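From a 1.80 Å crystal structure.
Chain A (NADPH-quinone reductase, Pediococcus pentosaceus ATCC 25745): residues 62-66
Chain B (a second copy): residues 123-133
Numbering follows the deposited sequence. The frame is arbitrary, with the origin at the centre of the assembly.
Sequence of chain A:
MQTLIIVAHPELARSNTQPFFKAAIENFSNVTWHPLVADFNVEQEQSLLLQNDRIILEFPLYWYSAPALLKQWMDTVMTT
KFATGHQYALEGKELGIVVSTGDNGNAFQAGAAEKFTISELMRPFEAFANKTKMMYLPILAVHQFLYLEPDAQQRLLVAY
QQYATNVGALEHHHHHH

Chain A 62-66: YWYSA
Chain B, residues 123-133: RPFEAFANKTK

A tight turn offers two aromatic rings to one side of a helix, and the helix answers one ring with a small methyl and the other with the edge of a phenyl ring. In chain A, Tyr A62 to Ser A65 form a type I' beta turn, with Trp A63 at phi/psi 42/54 and Tyr A64 at 66/18. It is closed by Tyr A62 N to Ser A65 O at 2.9 Å and Ser A65 N to Tyr A62 O at 3.1 Å. Chain B is helical from Arg B123 to Lys B131. The CA atoms of Tyr A64 and Pro B124 lie 5.1 Å apart, those of Trp A63 and Phe B128 6.5 Å.

Tyr A64 (chi1 -49°, m; chi2 -78°) points toward the helix and lays its ring over Ala B127. The methyl CB of Ala B127 sits 3.5 Å from the ring centroid, 11° off the normal, a CH-pi contact: the small side chain lets the ring settle close to the helix. Pro B124 fills the space by the turn backbone, its CB 4.1 Å from Tyr A64 CB and its CG 3.8 Å from Tyr A64 O. One helical turn beyond Ala B127, Lys B131 meets the ring's edge, with CB 3.4 Å from Tyr A64 OH, a hydroxyl hydrogen-bonded elsewhere in the structure.

Trp A63 (chi1 -69°, m; chi2 118°) leaves its CA sideways, but its indole reaches in. Phe B128 (chi1 175°, t; chi2 80°) drives its edge at the indole face, CD1 3.4 Å from Trp A63 CE3, with six-membered ring centroids 4.9 Å apart and planes at 84°. Lys B131 CG borders the indole edge, 3.9 Å from Trp A63 CZ3, before its chain (t, p, t, t) leads away. No hydrogen bond crosses between the stretches; shape carries the 368 Å² they bury.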

# COMPACT_ATOMS: atom_id res chain seq x y z
N TYR A 62 -7.95 -2.51 3.06
CA TYR A 62 -7.98 -3.76 2.31
C TYR A 62 -6.61 -4.40 2.49
O TYR A 62 -5.60 -3.82 2.09
CB TYR A 62 -8.19 -3.46 0.82
CG TYR A 62 -9.62 -3.16 0.40
CD1 TYR A 62 -10.63 -3.01 1.34
CD2 TYR A 62 -9.96 -3.01 -0.95
CE1 TYR A 62 -11.93 -2.74 0.98
CE2 TYR A 62 -11.27 -2.74 -1.32
CZ TYR A 62 -12.24 -2.60 -0.34
OH TYR A 62 -13.56 -2.31 -0.66
N TRP A 63 -6.57 -5.59 3.10
CA TRP A 63 -5.28 -6.22 3.45
C TRP A 63 -4.25 -5.23 4.02
O TRP A 63 -3.12 -5.12 3.52
CB TRP A 63 -4.67 -7.01 2.26
CG TRP A 63 -5.47 -8.26 1.91
CD1 TRP A 63 -6.10 -8.51 0.73
CD2 TRP A 63 -5.74 -9.39 2.76
NE1 TRP A 63 -6.73 -9.73 0.78
CE2 TRP A 63 -6.53 -10.29 2.01
CE3 TRP A 63 -5.37 -9.73 4.07
CZ2 TRP A 63 -6.97 -11.52 2.53
CZ3 TRP A 63 -5.81 -10.96 4.59
CH2 TRP A 63 -6.61 -11.84 3.82
N TYR A 64 -4.67 -4.52 5.07
CA TYR A 64 -3.82 -3.65 5.86
C TYR A 64 -3.28 -2.43 5.10
O TYR A 64 -2.32 -1.81 5.54
CB TYR A 64 -2.68 -4.48 6.51
CG TYR A 64 -3.21 -5.71 7.17
CD1 TYR A 64 -3.82 -5.64 8.42
CD2 TYR A 64 -3.12 -6.95 6.54
CE1 TYR A 64 -4.32 -6.76 9.04
CE2 TYR A 64 -3.64 -8.09 7.15
CZ TYR A 64 -4.22 -7.98 8.40
OH TYR A 64 -4.74 -9.10 9.00
N SER A 65 -3.90 -2.09 3.97
CA SER A 65 -3.46 -0.93 3.19
C SER A 65 -4.60 -0.33 2.38
O SER A 65 -5.71 -0.85 2.39
CB SER A 65 -2.27 -1.29 2.27
OG SER A 65 -2.52 -2.49 1.58
N ALA A 66 -4.33 0.78 1.70
CA ALA A 66 -5.31 1.42 0.83
C ALA A 66 -5.70 0.54 -0.37
O ALA A 66 -4.88 -0.25 -0.83
CB ALA A 66 -4.76 2.76 0.35
N ARG B 123 5.22 -3.54 6.62
CA ARG B 123 4.34 -4.13 7.64
C ARG B 123 3.02 -4.69 7.09
O ARG B 123 2.55 -5.72 7.55
CB ARG B 123 4.05 -3.14 8.78
CG ARG B 123 3.69 -3.83 10.09
CD ARG B 123 4.91 -4.58 10.61
NE ARG B 123 5.75 -3.69 11.40
CZ ARG B 123 7.01 -3.91 11.77
NH1 ARG B 123 7.68 -5.02 11.42
NH2 ARG B 123 7.61 -2.99 12.49
N PRO B 124 2.39 -4.01 6.09
CA PRO B 124 1.15 -4.62 5.55
C PRO B 124 1.32 -6.06 5.03
O PRO B 124 0.42 -6.91 5.19
CB PRO B 124 0.76 -3.66 4.42
CG PRO B 124 1.34 -2.33 4.86
CD PRO B 124 2.68 -2.71 5.47
N PHE B 125 2.48 -6.35 4.45
CA PHE B 125 2.76 -7.70 3.97
C PHE B 125 3.00 -8.67 5.11
O PHE B 125 2.62 -9.83 5.03
CB PHE B 125 3.96 -7.67 3.04
CG PHE B 125 3.66 -7.02 1.74
CD1 PHE B 125 2.80 -7.64 0.82
CD2 PHE B 125 4.19 -5.77 1.45
CE1 PHE B 125 2.48 -7.01 -0.37
CE2 PHE B 125 3.88 -5.13 0.25
CZ PHE B 125 3.04 -5.76 -0.66
N GLU B 126 3.66 -8.19 6.15
CA GLU B 126 3.91 -9.00 7.34
C GLU B 126 2.59 -9.35 7.99
O GLU B 126 2.36 -10.51 8.40
CB GLU B 126 4.78 -8.22 8.33
CG GLU B 126 5.22 -9.05 9.55
CD GLU B 126 6.30 -8.35 10.37
OE1 GLU B 126 6.78 -7.27 9.95
OE2 GLU B 126 6.65 -8.90 11.45
N ALA B 127 1.71 -8.36 8.10
CA ALA B 127 0.36 -8.56 8.65
C ALA B 127 -0.41 -9.58 7.82
O ALA B 127 -1.13 -10.43 8.36
CB ALA B 127 -0.41 -7.22 8.71
N PHE B 128 -0.28 -9.47 6.51
CA PHE B 128 -0.90 -10.45 5.62
C PHE B 128 -0.39 -11.88 5.87
O PHE B 128 -1.17 -12.82 6.00
CB PHE B 128 -0.65 -10.05 4.15
CG PHE B 128 -1.15 -11.07 3.17
CD1 PHE B 128 -2.49 -11.12 2.83
CD2 PHE B 128 -0.27 -11.99 2.59
CE1 PHE B 128 -2.96 -12.07 1.93
CE2 PHE B 128 -0.74 -12.95 1.67
CZ PHE B 128 -2.07 -12.99 1.36
N ALA B 129 0.93 -12.04 5.93
CA ALA B 129 1.50 -13.35 6.21
C ALA B 129 0.99 -13.91 7.54
O ALA B 129 0.65 -15.08 7.62
CB ALA B 129 3.01 -13.29 6.21
N ASN B 130 0.90 -13.06 8.56
CA ASN B 130 0.42 -13.54 9.87
C ASN B 130 -1.03 -14.01 9.77
O ASN B 130 -1.41 -15.08 10.29
CB ASN B 130 0.54 -12.46 10.97
CG ASN B 130 1.98 -12.12 11.36
OD1 ASN B 130 2.26 -11.01 11.84
ND2 ASN B 130 2.90 -13.06 11.16
N LYS B 131 -1.83 -13.21 9.08
CA LYS B 131 -3.26 -13.47 8.95
C LYS B 131 -3.53 -14.77 8.22
O LYS B 131 -4.44 -15.53 8.57
CB LYS B 131 -3.97 -12.32 8.25
CG LYS B 131 -5.51 -12.42 8.23
CD LYS B 131 -6.03 -12.35 9.66
CE LYS B 131 -7.48 -11.96 9.73
NZ LYS B 131 -7.80 -11.74 11.18
N THR B 132 -2.72 -15.02 7.19
CA THR B 132 -2.93 -16.16 6.31
C THR B 132 -2.09 -17.36 6.71
O THR B 132 -2.07 -18.38 6.01
CB THR B 132 -2.62 -15.77 4.85
OG1 THR B 132 -1.28 -15.27 4.77
CG2 THR B 132 -3.56 -14.69 4.41
N LYS B 133 -1.37 -17.21 7.84
CA LYS B 133 -0.57 -18.30 8.43
C LYS B 133 0.60 -18.72 7.53
O LYS B 133 1.01 -19.90 7.52
CB LYS B 133 -1.48 -19.49 8.76
CG LYS B 133 -2.55 -19.17 9.79
CD LYS B 133 -3.30 -20.42 10.18
CE LYS B 133 -4.61 -20.08 10.89
NZ LYS B 133 -4.38 -19.26 12.11